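PDB 3KQF: enoyl-CoA hydratase/isomerase family protein from Bacillus anthracis, which probably catalyses the reversible hydration of trans-2-enoyl-CoA thioesters to 3-hydroxyacyl-CoA, as an enoyl-CoA hydratase of the crotonase family. Local coordinates for residues N25-A30 / T60-K65; R153-R156 / R162-E165; T169-S174 / K179-V184. All coordinates share one frame; numbering follows the deposited sequence.

Interaction 1: N25-A30 / T60-K65; sequences NRERQA and TGAGEK
The carboxylate of Glu-27 and the side-chain amide of Asn-25 both approach the methyl group of Ala-62: Glu-27 OE2 lies 3.6 Å and Asn-25 OD1 3.7 Å from Ala-62 CB. Beside them, within 25-30, the Arg-26 guanidinium is covered on one face by Gln-29 CB, 3.8 Å above its centre, and Arg-26 NH1 makes a salt bridge with Asp-72.

In Glu-27, CG is anti to the carbonyl carbon (chi1 -66°), which brings Glu-27 CG to 3.6 Å from Ala-62 CB, and the extended chain beyond CG carries the carboxylate on toward Gly-63. At 3.7 Å from Glu-27 OE2 to Gly-63 N, however, the pair is not bonded. The contact is therefore one of van der Waals touches at the protein surface, with 151 Å² buried.

Polar ties come from neighbouring residues: Asn-31 ND2 bonds to Ala-62 O, and Asn-110 ND2 to Gly-63 O. The loop 25-30 leaves strand 19-24 toward helix 35-49, while 60-65 runs off the end of strand 56-61, the parallel neighbour of 19-24; a backbone bond between Ala-62 and Leu-24 prolongs that pairing up to the two loops.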
ATOM      1  N   ASN A  25       7.847  31.225  -4.615  1.00 20.41           N
ATOM      2  CA  ASN A  25       8.866  32.273  -4.611  1.00 21.25           C
ATOM      3  C   ASN A  25       8.821  33.231  -3.417  1.00 20.36           C
ATOM      4  O   ASN A  25       8.600  34.436  -3.573  1.00 20.23           O
ATOM      5  CB  ASN A  25       8.760  33.075  -5.917  1.00 21.71           C
ATOM      6  CG  ASN A  25       9.959  33.977  -6.153  1.00 25.56           C
ATOM      7  OD1 ASN A  25      11.080  33.671  -5.733  1.00 27.49           O
ATOM      8  ND2 ASN A  25       9.734  35.092  -6.856  1.00 30.07           N
ATOM      9  N   ARG A  26       9.054  32.675  -2.235  1.00 18.12           N
ATOM     10  CA  ARG A  26       9.119  33.424  -1.004  1.00 18.83           C
ATOM     11  C   ARG A  26      10.315  32.883  -0.222  1.00 18.28           C
ATOM     12  O   ARG A  26      10.162  32.421   0.900  1.00 17.28           O
ATOM     13  CB  ARG A  26       7.841  33.249  -0.189  1.00 18.60           C
ATOM     14  CG  ARG A  26       6.562  33.690  -0.861  1.00 18.26           C
ATOM     15  CD  ARG A  26       5.446  33.661   0.188  1.00 17.98           C
ATOM     16  NE  ARG A  26       5.621  34.732   1.165  1.00 19.69           N
ATOM     17  CZ  ARG A  26       5.230  34.691   2.436  1.00 19.76           C
ATOM     18  NH1 ARG A  26       4.689  33.584   2.956  1.00 20.91           N
ATOM     19  NH2 ARG A  26       5.442  35.749   3.217  1.00 20.14           N
ATOM     20  N   GLU A  27      11.505  32.940  -0.825  1.00 19.05           N
ATOM     21  CA  GLU A  27      12.723  32.396  -0.187  1.00 19.78           C
ATOM     22  C   GLU A  27      12.978  32.877   1.241  1.00 20.05           C
ATOM     23  O   GLU A  27      13.321  32.064   2.107  1.00 18.10           O
ATOM     24  CB  GLU A  27      13.986  32.661  -1.021  1.00 21.33           C
ATOM     25  CG  GLU A  27      14.041  31.961  -2.345  1.00 21.79           C
ATOM     26  CD  GLU A  27      15.366  32.206  -3.078  1.00 24.39           C
ATOM     27  OE1 GLU A  27      16.436  32.251  -2.422  1.00 21.55           O
ATOM     28  OE2 GLU A  27      15.326  32.336  -4.315  1.00 28.25           O
ATOM     29  N   ARG A  28      12.837  34.186   1.481  1.00 20.53           N
ATOM     30  CA  ARG A  28      13.051  34.762   2.824  1.00 21.88           C
ATOM     31  C   ARG A  28      12.147  34.133   3.869  1.00 20.70           C
ATOM     32  O   ARG A  28      12.485  34.099   5.057  1.00 21.75           O
ATOM     33  CB  ARG A  28      12.768  36.275   2.864  1.00 22.03           C
ATOM     34  CG  ARG A  28      13.706  37.161   2.092  1.00 27.03           C
ATOM     35  CD  ARG A  28      13.334  38.639   2.307  1.00 30.78           C
ATOM     36  NE  ARG A  28      13.596  39.112   3.674  1.00 33.38           N
ATOM     37  CZ  ARG A  28      13.344  40.351   4.110  1.00 36.32           C
ATOM     38  NH1 ARG A  28      12.798  41.254   3.302  1.00 38.16           N
ATOM     39  NH2 ARG A  28      13.628  40.691   5.364  1.00 33.99           N
ATOM     40  N   GLN A  29      10.977  33.682   3.429  1.00 20.18           N
ATOM     41  CA  GLN A  29       9.994  33.079   4.321  1.00 19.51           C
ATOM     42  C   GLN A  29       9.952  31.537   4.204  1.00 19.32           C
ATOM     43  O   GLN A  29       8.975  30.910   4.595  1.00 18.47           O
ATOM     44  CB  GLN A  29       8.610  33.688   4.045  1.00 20.49           C
ATOM     45  CG  GLN A  29       8.492  35.235   4.267  1.00 20.78           C
ATOM     46  CD  GLN A  29       8.916  36.118   3.075  1.00 26.02           C
ATOM     47  OE1 GLN A  29       9.249  35.633   1.987  1.00 28.49           O
ATOM     48  NE2 GLN A  29       8.880  37.436   3.286  1.00 27.25           N
ATOM     49  N   ALA A  30      11.018  30.931   3.670  1.00 18.54           N
ATOM     50  CA  ALA A  30      11.085  29.462   3.502  1.00 18.40           C
ATOM     51  C   ALA A  30       9.924  28.933   2.640  1.00 17.55           C
ATOM     52  O   ALA A  30       9.455  27.800   2.808  1.00 17.94           O
ATOM     53  CB  ALA A  30      11.133  28.762   4.868  1.00 18.59           C
ATOM     54  N   THR A  60       7.863  23.263  -7.696  1.00 15.99           N
ATOM     55  CA  THR A  60       9.099  23.335  -6.906  1.00 16.06           C
ATOM     56  C   THR A  60       9.164  24.626  -6.088  1.00 17.19           C
ATOM     57  O   THR A  60       8.242  25.446  -6.131  1.00 18.63           O
ATOM     58  CB  THR A  60      10.339  23.203  -7.847  1.00 15.38           C
ATOM     59  OG1 THR A  60      11.516  22.881  -7.097  1.00 16.74           O
ATOM     60  CG2 THR A  60      10.575  24.491  -8.671  1.00 15.99           C
ATOM     61  N   GLY A  61      10.220  24.754  -5.286  1.00 18.55           N
ATOM     62  CA  GLY A  61      10.471  25.947  -4.502  1.00 18.61           C
ATOM     63  C   GLY A  61      11.717  26.682  -4.974  1.00 19.32           C
ATOM     64  O   GLY A  61      12.639  26.089  -5.566  1.00 18.78           O
ATOM     65  N   ALA A  62      11.748  27.992  -4.735  1.00 19.79           N
ATOM     66  CA  ALA A  62      12.903  28.800  -5.090  1.00 20.75           C
ATOM     67  C   ALA A  62      13.993  28.570  -4.058  1.00 19.91           C
ATOM     68  O   ALA A  62      13.698  28.308  -2.897  1.00 19.80           O
ATOM     69  CB  ALA A  62      12.530  30.280  -5.131  1.00 20.58           C
ATOM     70  N   GLY A  63      15.245  28.654  -4.490  1.00 20.36           N
ATOM     71  CA  GLY A  63      16.386  28.511  -3.591  1.00 20.50           C
ATOM     72  C   GLY A  63      16.824  27.082  -3.372  1.00 20.87           C
ATOM     73  O   GLY A  63      16.355  26.165  -4.052  1.00 21.61           O
ATOM     74  N   GLU A  64      17.728  26.893  -2.413  1.00 21.19           N
ATOM     75  CA  GLU A  64      18.267  25.574  -2.131  1.00 22.31           C
ATOM     76  C   GLU A  64      18.038  25.142  -0.681  1.00 21.45           C
ATOM     77  O   GLU A  64      18.621  24.151  -0.237  1.00 21.95           O
ATOM     78  CB  GLU A  64      19.767  25.550  -2.449  1.00 23.64           C
ATOM     79  CG  GLU A  64      20.154  26.377  -3.697  1.00 28.97           C
ATOM     80  CD  GLU A  64      19.334  26.024  -4.929  1.00 33.68           C
ATOM     81  OE1 GLU A  64      18.956  24.842  -5.077  1.00 44.09           O
ATOM     82  OE2 GLU A  64      19.066  26.930  -5.754  1.00 34.18           O
ATOM     83  N   LYS A  65      17.191  25.857   0.057  1.00 21.30           N
ATOM     84  CA  LYS A  65      16.920  25.490   1.449  1.00 20.34           C
ATOM     85  C   LYS A  65      15.507  24.973   1.710  1.00 18.37           C
ATOM     86  O   LYS A  65      15.316  24.116   2.570  1.00 16.80           O
ATOM     87  CB  LYS A  65      17.222  26.656   2.410  1.00 22.43           C
ATOM     88  CG  LYS A  65      18.730  26.971   2.531  1.00 26.05           C
ATOM     89  CD  LYS A  65      19.044  27.924   3.688  1.00 30.40           C
ATOM     90  CE  LYS A  65      20.557  28.062   3.889  1.00 33.21           C
ATOM     91  NZ  LYS A  65      20.939  29.007   4.984  1.00 36.96           N
TER

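Interaction 2: R153-R156 / R162-E165; sequences RLPR and RAKE
Two consecutive short helices, 150-158 and 160-169, meet near their shared turn, with the methyl of Ala-163 set against Leu-154 and Pro-155. The backbones are close here, Pro-155 CA and Ala-163 CA being 4.9 Å apart. The methyl abuts the main chain itself, Ala-163 CB lying 3.5 Å from Pro-155 CA, and it also meets the proline ring, at 3.7 Å from Pro-155 CB. Pro-155 brings no amide hydrogen to the turn before it, and the helix is kinked at this residue.

Leu-154 closes the other part of the contact. Its CG stands anti to the backbone N (chi1 -170°), which directs the branched end at the second helix: Leu-154 CG is 3.9 Å from Ala-163 CB, and Leu-154 CD2 is 3.9 Å from Ala-163 CA. Leu-122 of helix 116-123 and Leu-183 also pack on Leu-154.

One turn of helix 160-169 carries a salt bridge of its own, Arg-162 NH1 to Glu-165 OE1 at 2.7 Å with an N-H...O angle of 162°. The carboxylate oxygen lies in the guanidinium plane, whereas NH1 meets it on the anti side, 34° out of the carboxylate plane. The second subunit also reaches this pair of helices: its Ile-223 packs on Pro-155, and its Asp-125 makes a salt bridge with Lys-164 NZ, on a side chain that starts away from helix 150-158.

Chemically, the joint between the helices is apolar and buried, and the contacts across it are all van der Waals; the charged groups take no part in it. The buried Glu-165 OE1 accepts from Arg-162 and also pairs with Arg-171, two cationic partners that would be expected to stabilise its ionised form.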
ATOM      1  N   ARG A 153      -3.778  11.387   2.252  1.00 12.99           N
ATOM      2  CA  ARG A 153      -2.860  11.051   1.164  1.00 13.14           C
ATOM      3  C   ARG A 153      -1.610  10.288   1.615  1.00 14.27           C
ATOM      4  O   ARG A 153      -1.096   9.456   0.868  1.00 13.99           O
ATOM      5  CB  ARG A 153      -2.461  12.303   0.360  1.00 13.58           C
ATOM      6  CG  ARG A 153      -3.675  13.028  -0.275  1.00 14.24           C
ATOM      7  CD  ARG A 153      -3.260  14.135  -1.245  1.00 16.27           C
ATOM      8  NE  ARG A 153      -4.421  14.770  -1.855  1.00 17.18           N
ATOM      9  CZ  ARG A 153      -5.026  15.868  -1.397  1.00 17.90           C
ATOM     10  NH1 ARG A 153      -4.580  16.497  -0.319  1.00 18.65           N
ATOM     11  NH2 ARG A 153      -6.103  16.339  -2.021  1.00 19.99           N
ATOM     12  N   LEU A 154      -1.129  10.534   2.834  1.00 14.03           N
ATOM     13  CA  LEU A 154       0.076   9.848   3.280  1.00 13.98           C
ATOM     14  C   LEU A 154      -0.163   8.334   3.473  1.00 14.49           C
ATOM     15  O   LEU A 154       0.593   7.540   2.947  1.00 14.19           O
ATOM     16  CB  LEU A 154       0.655  10.472   4.561  1.00 14.90           C
ATOM     17  CG  LEU A 154       2.051   9.970   4.948  1.00 14.92           C
ATOM     18  CD1 LEU A 154       3.123  10.264   3.875  1.00 12.94           C
ATOM     19  CD2 LEU A 154       2.489  10.539   6.278  1.00 17.48           C
ATOM     20  N   PRO A 155      -1.213   7.935   4.219  1.00 13.53           N
ATOM     21  CA  PRO A 155      -1.357   6.469   4.350  1.00 14.06           C
ATOM     22  C   PRO A 155      -1.706   5.782   3.045  1.00 12.47           C
ATOM     23  O   PRO A 155      -1.382   4.607   2.860  1.00 13.12           O
ATOM     24  CB  PRO A 155      -2.499   6.296   5.373  1.00 12.88           C
ATOM     25  CG  PRO A 155      -3.219   7.596   5.377  1.00 16.71           C
ATOM     26  CD  PRO A 155      -2.183   8.660   5.047  1.00 14.03           C
ATOM     27  N   ARG A 156      -2.368   6.500   2.142  1.00 14.22           N
ATOM     28  CA  ARG A 156      -2.707   5.935   0.866  1.00 14.61           C
ATOM     29  C   ARG A 156      -1.439   5.651   0.061  1.00 14.12           C
ATOM     30  O   ARG A 156      -1.360   4.627  -0.623  1.00 16.89           O
ATOM     31  CB  ARG A 156      -3.679   6.825   0.089  1.00 14.85           C
ATOM     32  CG  ARG A 156      -5.097   6.696   0.598  1.00 15.94           C
ATOM     33  CD  ARG A 156      -6.028   7.648  -0.065  1.00 13.40           C
ATOM     34  NE  ARG A 156      -7.422   7.372   0.319  1.00 15.12           N
ATOM     35  CZ  ARG A 156      -7.966   7.692   1.488  1.00 16.72           C
ATOM     36  NH1 ARG A 156      -7.273   8.325   2.427  1.00 17.00           N
ATOM     37  NH2 ARG A 156      -9.236   7.393   1.723  1.00 17.19           N
ATOM     38  N   ARG A 162       3.282   3.223   8.656  1.00 14.04           N
ATOM     39  CA  ARG A 162       4.283   4.252   8.509  1.00 14.91           C
ATOM     40  C   ARG A 162       3.686   5.659   8.588  1.00 14.02           C
ATOM     41  O   ARG A 162       4.272   6.564   9.196  1.00 14.23           O
ATOM     42  CB  ARG A 162       5.044   4.061   7.189  1.00 14.73           C
ATOM     43  CG  ARG A 162       6.135   5.088   6.979  1.00 17.29           C
ATOM     44  CD  ARG A 162       7.242   4.942   8.005  1.00 16.61           C
ATOM     45  NE  ARG A 162       7.924   3.659   7.862  1.00 17.60           N
ATOM     46  CZ  ARG A 162       8.776   3.149   8.743  1.00 18.57           C
ATOM     47  NH1 ARG A 162       9.011   3.763   9.897  1.00 15.55           N
ATOM     48  NH2 ARG A 162       9.359   1.980   8.488  1.00 17.17           N
ATOM     49  N   ALA A 163       2.531   5.863   7.966  1.00 14.25           N
ATOM     50  CA  ALA A 163       1.858   7.158   8.032  1.00 14.42           C
ATOM     51  C   ALA A 163       1.545   7.534   9.476  1.00 14.15           C
ATOM     52  O   ALA A 163       1.663   8.690   9.850  1.00 14.13           O
ATOM     53  CB  ALA A 163       0.568   7.141   7.209  1.00 14.06           C
ATOM     54  N   LYS A 164       1.108   6.555  10.269  1.00 15.25           N
ATOM     55  CA  LYS A 164       0.764   6.798  11.663  1.00 14.35           C
ATOM     56  C   LYS A 164       1.988   7.175  12.490  1.00 13.98           C
ATOM     57  O   LYS A 164       1.946   8.142  13.248  1.00 13.11           O
ATOM     58  CB  LYS A 164       0.057   5.583  12.275  1.00 14.82           C
ATOM     59  CG  LYS A 164      -1.404   5.488  11.893  1.00 15.85           C
ATOM     60  CD  LYS A 164      -2.061   4.244  12.466  1.00 13.03           C
ATOM     61  CE  LYS A 164      -3.595   4.370  12.349  1.00 15.37           C
ATOM     62  NZ  LYS A 164      -4.310   3.252  13.013  1.00 16.95           N
ATOM     63  N   GLU A 165       3.083   6.441  12.354  1.00 13.80           N
ATOM     64  CA  GLU A 165       4.265   6.780  13.175  1.00 14.24           C
ATOM     65  C   GLU A 165       4.759   8.191  12.802  1.00 14.08           C
ATOM     66  O   GLU A 165       5.130   8.957  13.656  1.00 14.22           O
ATOM     67  CB  GLU A 165       5.379   5.724  13.108  1.00 16.43           C
ATOM     68  CG  GLU A 165       6.158   5.558  11.828  1.00 18.26           C
ATOM     69  CD  GLU A 165       7.386   6.455  11.707  1.00 19.09           C
ATOM     70  OE1 GLU A 165       8.179   6.224  10.771  1.00 17.86           O
ATOM     71  OE2 GLU A 165       7.602   7.347  12.556  1.00 18.51           O
TER

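Interaction 3: T169-S174 / K179-V184; sequences TGRRIS and KEYGLV
Ile-173 CD1 marks the close-packed part of this contact, meeting Tyr-181 CD2 at 3.9 Å and Leu-183 CD2 at 4.1 Å; Ile-173 and Leu-183 are both buried. It comes to the tyrosine ring at the edge, near the ring plane. CG1 lies between the backbone N and the carbonyl carbon (chi1 67°) and the chain then runs out extended, delivering CD1 to both partners. The other branch has a separate role: Ile-173 CG2 sits 3.6 Å above one face of the Arg-171 guanidinium, offset toward its rim.

The polar part is more open, since Arg-171 and Tyr-181 are both partly exposed. Their side chains come from opposite directions, and Arg-171 NH2 donates to Tyr-181 OH at 3.0 Å with an N-H...O angle of 155°. The hydroxyl lies in the guanidinium plane, although ring and guanidinium are turned 69° apart. This is the second bond on NH2, whose stronger partner is Glu-165, in a salt bridge.

Strand 173-174, antiparallel to 134-136, runs straight into helix 175-181, with Ser-174 as its N-cap, and a Schellman motif at Gly-182 ends the helix.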
ATOM      1  N   THR A 169       4.368  11.164  15.666  1.00 14.27           N
ATOM      2  CA  THR A 169       5.604  11.694  16.208  1.00 15.90           C
ATOM      3  C   THR A 169       5.879  13.093  15.688  1.00 16.30           C
ATOM      4  O   THR A 169       6.523  13.885  16.374  1.00 14.72           O
ATOM      5  CB  THR A 169       6.825  10.838  15.835  1.00 14.61           C
ATOM      6  OG1 THR A 169       6.952  10.792  14.422  1.00 16.63           O
ATOM      7  CG2 THR A 169       6.697   9.408  16.413  1.00 15.83           C
ATOM      8  N   GLY A 170       5.411  13.375  14.469  1.00 16.60           N
ATOM      9  CA  GLY A 170       5.666  14.657  13.794  1.00 16.50           C
ATOM     10  C   GLY A 170       7.140  14.815  13.460  1.00 17.15           C
ATOM     11  O   GLY A 170       7.632  15.929  13.310  1.00 17.59           O
ATOM     12  N   ARG A 171       7.843  13.693  13.334  1.00 16.71           N
ATOM     13  CA  ARG A 171       9.286  13.724  13.101  1.00 17.34           C
ATOM     14  C   ARG A 171       9.685  14.057  11.674  1.00 16.44           C
ATOM     15  O   ARG A 171       8.935  13.802  10.727  1.00 17.60           O
ATOM     16  CB  ARG A 171       9.931  12.410  13.541  1.00 17.74           C
ATOM     17  CG  ARG A 171       9.690  11.217  12.605  1.00 16.87           C
ATOM     18  CD  ARG A 171      10.114   9.903  13.233  1.00 19.47           C
ATOM     19  NE  ARG A 171       9.955   8.782  12.313  1.00 15.18           N
ATOM     20  CZ  ARG A 171      10.917   8.313  11.515  1.00 14.06           C
ATOM     21  NH1 ARG A 171      12.147   8.822  11.548  1.00 17.43           N
ATOM     22  NH2 ARG A 171      10.653   7.310  10.682  1.00 17.46           N
ATOM     23  N   ARG A 172      10.877  14.639  11.529  1.00 17.28           N
ATOM     24  CA  ARG A 172      11.408  14.982  10.220  1.00 17.83           C
ATOM     25  C   ARG A 172      12.262  13.812   9.738  1.00 17.29           C
ATOM     26  O   ARG A 172      13.020  13.214  10.520  1.00 14.55           O
ATOM     27  CB  ARG A 172      12.303  16.221  10.254  1.00 19.74           C
ATOM     28  CG  ARG A 172      11.691  17.490  10.751  1.00 20.60           C
ATOM     29  CD  ARG A 172      12.731  18.597  10.559  1.00 24.95           C
ATOM     30  NE  ARG A 172      12.268  19.907  10.984  1.00 29.86           N
ATOM     31  CZ  ARG A 172      12.865  21.053  10.657  1.00 27.29           C
ATOM     32  NH1 ARG A 172      13.916  21.065   9.858  1.00 27.64           N
ATOM     33  NH2 ARG A 172      12.373  22.197  11.093  1.00 33.15           N
ATOM     34  N   ILE A 173      12.169  13.518   8.444  1.00 15.61           N
ATOM     35  CA  ILE A 173      12.922  12.424   7.856  1.00 15.24           C
ATOM     36  C   ILE A 173      13.729  12.920   6.649  1.00 15.79           C
ATOM     37  O   ILE A 173      13.367  13.919   6.016  1.00 16.53           O
ATOM     38  CB  ILE A 173      11.986  11.274   7.477  1.00 15.52           C
ATOM     39  CG1 ILE A 173      11.050  11.684   6.323  1.00 15.77           C
ATOM     40  CG2 ILE A 173      11.148  10.832   8.724  1.00 16.41           C
ATOM     41  CD1 ILE A 173      10.163  10.553   5.836  1.00 18.82           C
ATOM     42  N   SER A 174      14.840  12.250   6.362  1.00 15.40           N
ATOM     43  CA  SER A 174      15.701  12.615   5.245  1.00 15.95           C
ATOM     44  C   SER A 174      15.083  12.170   3.935  1.00 16.57           C
ATOM     45  O   SER A 174      14.182  11.360   3.914  1.00 13.57           O
ATOM     46  CB  SER A 174      17.048  11.932   5.368  1.00 15.87           C
ATOM     47  OG  SER A 174      16.912  10.523   5.230  1.00 14.22           O
ATOM     48  N   LYS A 179      12.630   7.927   0.544  1.00 14.17           N
ATOM     49  CA  LYS A 179      12.721   6.999  -0.588  1.00 15.75           C
ATOM     50  C   LYS A 179      12.495   5.561  -0.124  1.00 15.36           C
ATOM     51  O   LYS A 179      11.770   4.813  -0.764  1.00 17.31           O
ATOM     52  CB  LYS A 179      14.058   7.085  -1.311  1.00 16.85           C
ATOM     53  CG  LYS A 179      13.961   6.470  -2.712  1.00 21.75           C
ATOM     54  CD  LYS A 179      15.281   6.215  -3.368  1.00 28.87           C
ATOM     55  CE  LYS A 179      15.035   5.740  -4.806  1.00 31.57           C
ATOM     56  NZ  LYS A 179      13.897   4.756  -4.883  1.00 32.51           N
ATOM     57  N   GLU A 180      13.113   5.190   0.993  1.00 15.09           N
ATOM     58  CA  GLU A 180      12.955   3.854   1.560  1.00 17.04           C
ATOM     59  C   GLU A 180      11.482   3.560   1.886  1.00 17.18           C
ATOM     60  O   GLU A 180      11.007   2.440   1.666  1.00 16.68           O
ATOM     61  CB  GLU A 180      13.818   3.747   2.828  1.00 17.48           C
ATOM     62  CG  GLU A 180      13.776   2.411   3.550  1.00 23.14           C
ATOM     63  CD  GLU A 180      14.769   2.345   4.729  1.00 31.86           C
ATOM     64  OE1 GLU A 180      15.365   3.388   5.089  1.00 37.48           O
ATOM     65  OE2 GLU A 180      14.954   1.245   5.296  1.00 37.24           O
ATOM     66  N   TYR A 181      10.758   4.565   2.365  1.00 15.96           N
ATOM     67  CA  TYR A 181       9.358   4.355   2.755  1.00 15.66           C
ATOM     68  C   TYR A 181       8.366   4.432   1.595  1.00 17.04           C
ATOM     69  O   TYR A 181       7.182   4.106   1.765  1.00 16.79           O
ATOM     70  CB  TYR A 181       8.915   5.350   3.808  1.00 17.40           C
ATOM     71  CG  TYR A 181       9.800   5.483   5.038  1.00 14.80           C
ATOM     72  CD1 TYR A 181      10.491   4.403   5.555  1.00 18.95           C
ATOM     73  CD2 TYR A 181       9.843   6.685   5.736  1.00 17.52           C
ATOM     74  CE1 TYR A 181      11.271   4.534   6.707  1.00 17.42           C
ATOM     75  CE2 TYR A 181      10.620   6.824   6.897  1.00 18.44           C
ATOM     76  CZ  TYR A 181      11.324   5.756   7.370  1.00 17.52           C
ATOM     77  OH  TYR A 181      12.095   5.904   8.524  1.00 23.56           O
ATOM     78  N   GLY A 182       8.841   4.885   0.440  1.00 16.79           N
ATOM     79  CA  GLY A 182       7.980   5.039  -0.744  1.00 17.40           C
ATOM     80  C   GLY A 182       7.274   6.387  -0.831  1.00 16.36           C
ATOM     81  O   GLY A 182       6.347   6.571  -1.658  1.00 16.21           O
ATOM     82  N   LEU A 183       7.713   7.344  -0.007  1.00 15.73           N
ATOM     83  CA  LEU A 183       7.157   8.698   0.014  1.00 16.04           C
ATOM     84  C   LEU A 183       7.665   9.505  -1.184  1.00 14.84           C
ATOM     85  O   LEU A 183       6.936  10.328  -1.713  1.00 16.06           O
ATOM     86  CB  LEU A 183       7.477   9.415   1.343  1.00 15.51           C
ATOM     87  CG  LEU A 183       7.060  10.883   1.493  1.00 17.50           C
ATOM     88  CD1 LEU A 183       5.520  11.111   1.317  1.00 18.27           C
ATOM     89  CD2 LEU A 183       7.527  11.388   2.853  1.00 21.51           C
ATOM     90  N   VAL A 184       8.931   9.313  -1.581  1.00 15.81           N
ATOM     91  CA  VAL A 184       9.440   9.976  -2.792  1.00 16.17           C
ATOM     92  C   VAL A 184       9.894   8.869  -3.755  1.00 15.77           C
ATOM     93  O   VAL A 184      10.372   7.798  -3.328  1.00 15.66           O
ATOM     94  CB  VAL A 184      10.539  11.017  -2.528  1.00 16.75           C
ATOM     95  CG1 VAL A 184      10.019  12.085  -1.538  1.00 16.65           C
ATOM     96  CG2 VAL A 184      11.826  10.355  -2.051  1.00 17.38           C
TER

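Interactions 2 and 3 form one continuous cluster, their centres 10 Å apart. Interaction 1 touches neither: its nearest atoms are about 8 Å from interaction 3 and about 16 Å from interaction 2, with centres 21 Å and 26 Å away. The clustered pair touch at Glu-165 OE1 to Arg-171 NH2, a 2.7 Å salt bridge that lets two guanidiniums, of Arg-162 and Arg-171, share Glu-165; at Arg-162 CZ to Tyr-181 CE1, 3.5 Å, part of a cation-pi contact; and at Leu-154 CD1 to Leu-183 CD1, 3.6 Å. Both touch the second subunit, while interaction 1 meets no other chain of the trimer. A bound calcium ion lies about 12 Å from the Pro-155 side chain, too far for coordination.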